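Long-range contacts in major pollen allergen Jun a 1 (Juniperus ashei, PDB 1PXZ), which cleaves pectate by calcium-dependent elimination, though with low activity, and is the major allergen of cedar pollen: residues A[235-240]-A[318-323]; A[258-263]-A[293-298]; A[280-285]-A[310-315]. All blocks are in the same frame, centred on the assembly; numbering follows the deposited sequence.

Contact 1 (A[235-240]-A[318-323]); sequences YGLVHV and TNIYNS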
loop_
_atom_site.group_PDB
_atom_site.type_symbol
_atom_site.label_atom_id
_atom_site.label_comp_id
_atom_site.label_asym_id
_atom_site.label_seq_id
_atom_site.Cartn_x
_atom_site.Cartn_y
_atom_site.Cartn_z
ATOM N N TYR A 235 6.059 -11.101 11.721
ATOM C CA TYR A 235 7.319 -11.701 11.299
ATOM C C TYR A 235 8.342 -10.796 10.654
ATOM O O TYR A 235 9.537 -10.847 10.985
ATOM C CB TYR A 235 7.006 -12.811 10.259
ATOM C CG TYR A 235 6.465 -14.035 10.966
ATOM C CD1 TYR A 235 7.274 -14.632 11.928
ATOM C CD2 TYR A 235 5.217 -14.572 10.717
ATOM C CE1 TYR A 235 6.851 -15.746 12.620
ATOM C CE2 TYR A 235 4.782 -15.698 11.411
ATOM C CZ TYR A 235 5.605 -16.274 12.358
ATOM O OH TYR A 235 5.222 -17.390 13.068
ATOM N N GLY A 236 8.010 -9.956 9.673
ATOM C CA GLY A 236 9.087 -9.263 8.969
ATOM C C GLY A 236 9.457 -7.910 9.524
ATOM O O GLY A 236 9.383 -7.630 10.719
ATOM N N LEU A 237 9.859 -7.003 8.644
ATOM C CA LEU A 237 10.357 -5.688 9.029
ATOM C C LEU A 237 9.539 -4.597 8.370
ATOM O O LEU A 237 9.368 -4.656 7.144
ATOM C CB LEU A 237 11.811 -5.572 8.548
ATOM C CG LEU A 237 12.546 -4.244 8.551
ATOM C CD1 LEU A 237 12.663 -3.701 9.964
ATOM C CD2 LEU A 237 13.934 -4.411 7.942
ATOM N N VAL A 238 9.054 -3.636 9.154
ATOM C CA VAL A 238 8.333 -2.531 8.526
ATOM C C VAL A 238 8.902 -1.201 9.014
ATOM O O VAL A 238 8.948 -0.996 10.228
ATOM C CB VAL A 238 6.825 -2.523 8.831
ATOM C CG1 VAL A 238 6.155 -1.507 7.899
ATOM C CG2 VAL A 238 6.199 -3.888 8.679
ATOM N N HIS A 239 9.293 -0.345 8.091
ATOM C CA HIS A 239 9.710 1.014 8.401
ATOM C C HIS A 239 8.521 1.961 8.218
ATOM O O HIS A 239 8.045 2.132 7.095
ATOM C CB HIS A 239 10.900 1.423 7.528
ATOM C CG HIS A 239 11.487 2.757 7.838
ATOM N ND1 HIS A 239 12.016 3.595 6.891
ATOM C CD2 HIS A 239 11.604 3.386 9.048
ATOM C CE1 HIS A 239 12.449 4.705 7.472
ATOM N NE2 HIS A 239 12.216 4.602 8.783
ATOM N N VAL A 240 8.045 2.542 9.301
ATOM C CA VAL A 240 6.875 3.437 9.260
ATOM C C VAL A 240 7.344 4.869 9.433
ATOM O O VAL A 240 7.651 5.261 10.562
ATOM C CB VAL A 240 5.848 3.054 10.334
ATOM C CG1 VAL A 240 4.581 3.913 10.237
ATOM C CG2 VAL A 240 5.433 1.589 10.218
ATOM N N THR A 318 18.586 4.185 12.567
ATOM C CA THR A 318 17.996 3.452 11.448
ATOM C C THR A 318 19.092 3.069 10.455
ATOM O O THR A 318 19.684 3.970 9.849
ATOM C CB THR A 318 16.904 4.266 10.738
ATOM O OG1 THR A 318 15.766 4.385 11.605
ATOM C CG2 THR A 318 16.391 3.568 9.485
ATOM N N ASN A 319 19.337 1.768 10.331
ATOM C CA ASN A 319 20.326 1.264 9.371
ATOM C C ASN A 319 19.795 0.064 8.592
ATOM O O ASN A 319 20.215 -1.082 8.764
ATOM C CB ASN A 319 21.628 0.903 10.086
ATOM C CG ASN A 319 22.822 1.029 9.158
ATOM O OD1 ASN A 319 23.941 1.239 9.620
ATOM N ND2 ASN A 319 22.579 0.900 7.858
ATOM N N ILE A 320 18.828 0.320 7.707
ATOM C CA ILE A 320 18.153 -0.775 7.014
ATOM C C ILE A 320 18.204 -0.676 5.497
ATOM O O ILE A 320 17.905 -1.694 4.867
ATOM C CB ILE A 320 16.673 -0.827 7.486
ATOM C CG1 ILE A 320 15.868 0.448 7.260
ATOM C CG2 ILE A 320 16.624 -1.209 8.972
ATOM C CD1 ILE A 320 14.371 0.331 7.513
ATOM N N TYR A 321 18.531 0.486 4.947
ATOM C CA TYR A 321 18.481 0.795 3.528
ATOM C C TYR A 321 19.858 0.876 2.868
ATOM O O TYR A 321 20.776 1.397 3.500
ATOM C CB TYR A 321 17.841 2.166 3.308
ATOM C CG TYR A 321 16.364 2.242 3.633
ATOM C CD1 TYR A 321 15.499 1.234 3.218
ATOM C CD2 TYR A 321 15.849 3.314 4.350
ATOM C CE1 TYR A 321 14.139 1.291 3.512
ATOM C CE2 TYR A 321 14.493 3.377 4.644
ATOM C CZ TYR A 321 13.649 2.367 4.222
ATOM O OH TYR A 321 12.287 2.415 4.511
ATOM N N ASN A 322 20.003 0.447 1.630
ATOM C CA ASN A 322 21.206 0.703 0.838
ATOM C C ASN A 322 21.091 2.048 0.145
ATOM O O ASN A 322 20.126 2.798 0.291
ATOM C CB ASN A 322 21.450 -0.428 -0.161
ATOM C CG ASN A 322 20.439 -0.528 -1.278
ATOM O OD1 ASN A 322 19.953 0.454 -1.823
ATOM N ND2 ASN A 322 20.068 -1.743 -1.678
ATOM N N SER A 323 22.073 2.407 -0.685
ATOM C CA SER A 323 22.096 3.733 -1.269
ATOM C C SER A 323 20.952 3.939 -2.264
ATOM O O SER A 323 20.575 5.080 -2.531
ATOM C CB SER A 323 23.424 3.992 -2.014
ATOM O OG SER A 323 24.529 4.065 -1.140
#

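Contact 2 (A[258-263]-A[293-298]); sequences NPTILS and NWVWRS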
loop_
_atom_site.group_PDB
_atom_site.type_symbol
_atom_site.label_atom_id
_atom_site.label_comp_id
_atom_site.label_asym_id
_atom_site.label_seq_id
_atom_site.Cartn_x
_atom_site.Cartn_y
_atom_site.Cartn_z
ATOM N N ASN A 258 6.415 -11.344 16.541
ATOM C CA ASN A 258 7.712 -10.684 16.526
ATOM C C ASN A 258 8.022 -9.966 15.230
ATOM O O ASN A 258 9.031 -10.262 14.586
ATOM C CB ASN A 258 8.813 -11.731 16.777
ATOM C CG ASN A 258 10.224 -11.221 16.924
ATOM O OD1 ASN A 258 11.191 -11.957 16.669
ATOM N ND2 ASN A 258 10.453 -9.992 17.320
ATOM N N PRO A 259 7.215 -9.004 14.821
ATOM C CA PRO A 259 7.659 -8.151 13.707
ATOM C C PRO A 259 8.633 -7.125 14.278
ATOM O O PRO A 259 8.596 -6.801 15.477
ATOM C CB PRO A 259 6.344 -7.494 13.255
ATOM C CG PRO A 259 5.626 -7.309 14.559
ATOM C CD PRO A 259 5.912 -8.579 15.341
ATOM N N THR A 260 9.491 -6.615 13.411
ATOM C CA THR A 260 10.331 -5.467 13.690
ATOM C C THR A 260 9.639 -4.237 13.116
ATOM O O THR A 260 9.411 -4.154 11.916
ATOM C CB THR A 260 11.747 -5.632 13.084
ATOM O OG1 THR A 260 12.299 -6.802 13.715
ATOM C CG2 THR A 260 12.632 -4.438 13.395
ATOM N N ILE A 261 9.311 -3.302 13.983
ATOM C CA ILE A 261 8.610 -2.090 13.599
ATOM C C ILE A 261 9.432 -0.868 13.967
ATOM O O ILE A 261 9.670 -0.609 15.136
ATOM C CB ILE A 261 7.205 -2.029 14.253
ATOM C CG1 ILE A 261 6.373 -3.247 13.869
ATOM C CG2 ILE A 261 6.569 -0.693 13.904
ATOM C CD1 ILE A 261 5.010 -3.385 14.527
ATOM N N LEU A 262 9.857 -0.137 12.943
ATOM C CA LEU A 262 10.652 1.063 13.073
ATOM C C LEU A 262 9.801 2.278 12.729
ATOM O O LEU A 262 9.632 2.643 11.569
ATOM C CB LEU A 262 11.919 0.973 12.221
ATOM C CG LEU A 262 12.714 -0.340 12.426
ATOM C CD1 LEU A 262 14.003 -0.302 11.618
ATOM C CD2 LEU A 262 13.011 -0.586 13.902
ATOM N N SER A 263 9.261 2.876 13.799
ATOM C CA SER A 263 8.442 4.073 13.678
ATOM C C SER A 263 9.327 5.312 13.771
ATOM O O SER A 263 10.011 5.486 14.774
ATOM C CB SER A 263 7.372 4.083 14.774
ATOM O OG SER A 263 6.701 5.338 14.794
ATOM N N ASN A 293 11.144 -8.931 23.774
ATOM C CA ASN A 293 12.238 -9.152 22.824
ATOM C C ASN A 293 11.929 -8.483 21.490
ATOM O O ASN A 293 12.845 -8.276 20.689
ATOM C CB ASN A 293 12.478 -10.651 22.627
ATOM C CG ASN A 293 13.100 -11.297 23.867
ATOM O OD1 ASN A 293 12.909 -12.479 24.160
ATOM N ND2 ASN A 293 13.873 -10.533 24.622
ATOM N N TRP A 294 10.649 -8.159 21.256
ATOM C CA TRP A 294 10.338 -7.603 19.923
ATOM C C TRP A 294 10.935 -6.221 19.760
ATOM O O TRP A 294 10.939 -5.359 20.626
ATOM C CB TRP A 294 8.820 -7.547 19.748
ATOM C CG TRP A 294 8.090 -8.839 19.822
ATOM C CD1 TRP A 294 8.565 -10.094 20.031
ATOM C CD2 TRP A 294 6.657 -8.964 19.670
ATOM N NE1 TRP A 294 7.521 -11.005 20.016
ATOM C CE2 TRP A 294 6.344 -10.333 19.799
ATOM C CE3 TRP A 294 5.645 -8.029 19.437
ATOM C CZ2 TRP A 294 5.031 -10.808 19.704
ATOM C CZ3 TRP A 294 4.339 -8.502 19.342
ATOM C CH2 TRP A 294 4.052 -9.874 19.477
ATOM N N VAL A 295 11.476 -5.904 18.587
ATOM C CA VAL A 295 12.153 -4.621 18.468
ATOM C C VAL A 295 11.165 -3.649 17.814
ATOM O O VAL A 295 10.988 -3.677 16.601
ATOM C CB VAL A 295 13.445 -4.746 17.658
ATOM C CG1 VAL A 295 14.009 -3.367 17.341
ATOM C CG2 VAL A 295 14.497 -5.570 18.410
ATOM N N TRP A 296 10.518 -2.870 18.669
ATOM C CA TRP A 296 9.567 -1.856 18.225
ATOM C C TRP A 296 10.083 -0.498 18.671
ATOM O O TRP A 296 10.019 -0.168 19.854
ATOM C CB TRP A 296 8.167 -2.101 18.783
ATOM C CG TRP A 296 7.456 -3.303 18.247
ATOM C CD1 TRP A 296 7.962 -4.405 17.638
ATOM C CD2 TRP A 296 6.028 -3.509 18.290
ATOM N NE1 TRP A 296 6.974 -5.282 17.297
ATOM C CE2 TRP A 296 5.770 -4.745 17.690
ATOM C CE3 TRP A 296 4.954 -2.749 18.783
ATOM C CZ2 TRP A 296 4.477 -5.257 17.563
ATOM C CZ3 TRP A 296 3.662 -3.256 18.656
ATOM C CH2 TRP A 296 3.444 -4.506 18.044
ATOM N N ARG A 297 10.594 0.292 17.735
ATOM C CA ARG A 297 11.219 1.555 18.074
ATOM C C ARG A 297 10.429 2.778 17.600
ATOM O O ARG A 297 9.799 2.746 16.535
ATOM C CB ARG A 297 12.618 1.651 17.462
ATOM C CG ARG A 297 13.470 0.407 17.616
ATOM C CD ARG A 297 14.945 0.806 17.659
ATOM N NE ARG A 297 15.412 1.344 16.385
ATOM C CZ ARG A 297 16.121 0.611 15.529
ATOM N NH1 ARG A 297 16.398 -0.646 15.864
ATOM N NH2 ARG A 297 16.537 1.120 14.374
ATOM N N SER A 298 10.483 3.824 18.421
ATOM C CA SER A 298 9.881 5.114 18.077
ATOM C C SER A 298 10.963 6.190 18.094
ATOM O O SER A 298 11.561 6.437 19.150
ATOM C CB SER A 298 8.748 5.452 19.046
ATOM O OG SER A 298 8.355 6.808 18.936
HETATM O O HOH W 1 11.577 -7.918 16.511
#

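Contact 3 (A[280-285]-A[310-315]); sequences TKRIGC and VSSGKT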
loop_
_atom_site.group_PDB
_atom_site.type_symbol
_atom_site.label_atom_id
_atom_site.label_comp_id
_atom_site.label_asym_id
_atom_site.label_seq_id
_atom_site.Cartn_x
_atom_site.Cartn_y
_atom_site.Cartn_z
ATOM N N THR A 280 0.444 1.836 19.935
ATOM C CA THR A 280 0.865 0.461 19.755
ATOM C C THR A 280 -0.055 -0.578 20.381
ATOM O O THR A 280 -0.717 -0.385 21.402
ATOM C CB THR A 280 2.250 0.212 20.422
ATOM O OG1 THR A 280 2.302 0.942 21.665
ATOM C CG2 THR A 280 3.379 0.736 19.554
ATOM N N LYS A 281 -0.074 -1.748 19.743
ATOM C CA LYS A 281 -0.770 -2.895 20.274
ATOM C C LYS A 281 -0.052 -4.197 19.910
ATOM O O LYS A 281 0.074 -4.524 18.736
ATOM C CB LYS A 281 -2.227 -2.987 19.784
ATOM C CG LYS A 281 -2.992 -4.025 20.619
ATOM C CD LYS A 281 -4.497 -3.865 20.420
ATOM C CE LYS A 281 -5.225 -5.090 20.968
ATOM N NZ LYS A 281 -5.910 -5.860 19.889
ATOM N N ARG A 282 0.411 -4.922 20.930
ATOM C CA ARG A 282 1.006 -6.232 20.739
ATOM C C ARG A 282 -0.049 -7.317 20.883
ATOM O O ARG A 282 -0.816 -7.362 21.841
ATOM C CB ARG A 282 2.110 -6.529 21.759
ATOM C CG ARG A 282 3.449 -5.906 21.400
ATOM C CD ARG A 282 3.737 -4.786 22.395
ATOM N NE ARG A 282 5.127 -4.326 22.266
ATOM C CZ ARG A 282 5.381 -3.017 22.278
ATOM N NH1 ARG A 282 4.364 -2.162 22.413
ATOM N NH2 ARG A 282 6.635 -2.633 22.160
ATOM N N ILE A 283 -0.069 -8.209 19.909
ATOM C CA ILE A 283 -1.085 -9.259 19.908
ATOM C C ILE A 283 -0.433 -10.618 20.046
ATOM O O ILE A 283 0.521 -10.913 19.324
ATOM C CB ILE A 283 -1.884 -9.113 18.600
ATOM C CG1 ILE A 283 -2.663 -7.795 18.542
ATOM C CG2 ILE A 283 -2.807 -10.288 18.365
ATOM C CD1 ILE A 283 -2.826 -7.195 17.166
ATOM N N GLY A 284 -0.903 -11.460 20.961
ATOM C CA GLY A 284 -0.460 -12.839 21.057
ATOM C C GLY A 284 0.819 -13.019 21.840
ATOM O O GLY A 284 1.576 -13.980 21.666
ATOM N N CYS A 285 1.101 -12.089 22.747
ATOM C CA CYS A 285 2.293 -12.220 23.582
ATOM C C CYS A 285 2.344 -13.532 24.348
ATOM O O CYS A 285 1.328 -14.031 24.844
ATOM C CB CYS A 285 2.316 -11.020 24.540
ATOM S SG CYS A 285 2.762 -9.491 23.668
ATOM N N VAL A 310 4.508 2.602 23.051
ATOM C CA VAL A 310 5.266 1.766 23.992
ATOM C C VAL A 310 6.339 1.028 23.198
ATOM O O VAL A 310 6.071 0.115 22.413
ATOM C CB VAL A 310 4.325 0.816 24.728
ATOM C CG1 VAL A 310 5.108 -0.135 25.619
ATOM C CG2 VAL A 310 3.331 1.614 25.573
ATOM N N SER A 311 7.566 1.483 23.406
ATOM C CA SER A 311 8.747 0.939 22.743
ATOM C C SER A 311 9.240 -0.356 23.360
ATOM O O SER A 311 8.971 -0.635 24.540
ATOM C CB SER A 311 9.888 1.978 22.863
ATOM O OG SER A 311 9.766 2.836 21.738
ATOM N N SER A 312 9.971 -1.147 22.586
ATOM C CA SER A 312 10.659 -2.323 23.139
ATOM C C SER A 312 11.929 -2.551 22.314
ATOM O O SER A 312 11.978 -2.228 21.119
ATOM C CB SER A 312 9.779 -3.565 23.201
ATOM O OG SER A 312 9.170 -3.875 21.954
ATOM N N GLY A 313 12.979 -3.062 22.945
ATOM C CA GLY A 313 14.276 -3.238 22.282
ATOM C C GLY A 313 15.138 -2.017 22.546
ATOM O O GLY A 313 14.622 -1.007 23.042
ATOM N N LYS A 314 16.434 -2.044 22.245
ATOM C CA LYS A 314 17.275 -0.897 22.584
ATOM C C LYS A 314 17.283 0.156 21.477
ATOM O O LYS A 314 16.956 -0.078 20.312
ATOM C CB LYS A 314 18.711 -1.348 22.874
ATOM C CG LYS A 314 19.460 -1.873 21.660
ATOM C CD LYS A 314 19.394 -3.387 21.553
ATOM C CE LYS A 314 18.238 -3.861 20.691
ATOM N NZ LYS A 314 17.177 -4.529 21.500
ATOM N N THR A 315 17.683 1.374 21.846
ATOM C CA THR A 315 17.711 2.476 20.887
ATOM C C THR A 315 18.891 2.349 19.935
ATOM O O THR A 315 19.979 1.891 20.286
ATOM C CB THR A 315 17.748 3.827 21.620
ATOM O OG1 THR A 315 16.627 3.921 22.511
ATOM C CG2 THR A 315 17.617 4.969 20.628
HETATM O O HOH W 2 7.260 -5.887 22.393
#

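Contact 1 (A[235-240]-A[318-323])
Here the long C-terminal excursion of Jun a 1 lies over the outside of the parallel beta-helix, and H239, on strand 237-241, is the side chain it closes on. L237 and H239 alternate with V238 and V240 along the strand: the first two direct their CB atoms toward 318-323, the valines the other way. In H239, CG stands anti to the backbone N (chi1 -175°), which carries the ring straight out from the strand. Its CB is met by I320 CD1 at 3.6 Å, and the same methyl then leans on H239 CG at 3.8 Å. Farther out, H239 ND1 and Y321 OH share a hydrogen bond of 2.7 Å. Either atom could be the donor; the hydroxyl sits at the edge of the imidazole, in its plane. H239 CE1 comes next, 3.7 Å from Y321 CE2; the two rings meet obliquely, their planes 62° apart. At the tip, H239 NE2 is bonded to E264 OE1, which also takes T318 OG1; the carboxylate could thus favour a proton on the imidazole. Y321 OH has a second partner in T216 OG1, on a preceding coil, so the hydroxyl is held from two directions. I320 carries its CG1 in the crowded position between backbone N and carbonyl carbon (chi1 58°), and that branch lies over the centre of one face of the neighbouring Y321 ring. The other branch of I320 turns toward the start of strand 237-241, where I320 CG2 rests 4.3 Å from L237 CD2.

Contact 2 (A[258-263]-A[293-298])
Strands 260-263 and 296-298 run parallel, their axes 4.8 Å apart and 2° from alignment, with I261 beside W296, L262 beside R297 and S263 beside S298. I261 N donates to V295 O, R297 N to I261 O at 2.9 Å, and S263 N to R297 O, the last two bonds entering nearly along the C=O axis. On the face that carries I261 and W296, both side chains point the same way, CG1 of I261 and CG of W296 each lying anti to the carbonyl carbon. I261 CD1 thereby comes over the six-membered ring of W296, 3.7 Å from its centroid, as a CH-pi contact. The indole N-H is spent on the backbone: W296 NE1 donates to P259 O at 2.9 Å, bent to 130° and from above the carbonyl plane. Stacking of like positions from coil to coil is the signature of the parallel beta-helix, and these are successive turns near its C-terminal end. On the opposite face L262 and R297 extend side by side, and L262 CD2 sits over the centre of the guanidinium, 3.7 Å from R297 CZ. Before the strands begin, N258 lies across W294, its CA 3.5 Å from the centroid of the five-membered ring and almost on the ring normal. A water accepts from V295 N at 2.9 Å and is hydrogen-bonded to T260 OG1.

Contact 3 (A[280-285]-A[310-315])
The guanidinium of R282 meets the chain at 310-312 edge-on, with V310 O, S312 OG and a water all in its plane. The side chain leaves strand 280-282 with CG anti to the carbonyl carbon and then bends at chi2 (110°), so that the flat end reaches across to the other segment with its two terminal nitrogens leading. Both close on a single acceptor: R282 NH1 and R282 NH2 each lie 2.8 Å from V310 O. This end-on fork comes from above the carbonyl plane, off the lone pairs. R282 NH2 uses its other hydrogen on S312 OG, also at 2.8 Å. The N-H on R282 NE goes to the water 2.6 Å away, and the water in turn donates to S312 OG. The group is therefore gripped around its edge and fixed in rotation, and its positive charge probably polarises the V310 carbonyl.

S312 presents its hydroxyl from the crowded position between its backbone N and carbonyl carbon (chi1 53°); the same OG is hydrogen-bonded to W294 O. T280 crosses V310 at about a right angle. Its OG1, again in the crowded position, accepts from V310 N at 3.1 Å in a nearly straight bond of 166°, and is also bonded to E278 OE2. V310 thus has its N-H taken by one residue of the strand and its C=O by another two positions on, while its CB lies 3.8 Å from R282 NH1. The pattern is one of side chains from an outermost strand holding the backbone of an irregular segment, here at the C-terminal end of a parallel beta-helix, where 280-282 finishes one of the sheets and 310-315 runs past it.

Going from the N terminus, the chain first passes 235-240, then 258-263 on the next coil of the beta-helix, 280-285, 293-298, 310-315 and finally 318-323. Contact 2 closes a loop of 29 residues and contact 3 one of 24; the two cross, since their segments alternate, and their centres are about 6 Å apart. Both nest inside the 77-residue loop closed by contact 1. Strands 237-241 and 260-264 are neighbours, so contacts 1 and 2 are joined through backbone bonds such as V238 N to T260 O. A backbone hydrogen bond between S312 N and W296 O joins contacts 2 and 3. Together they tie the last coils to the C-terminal segment that runs back over the beta-helix.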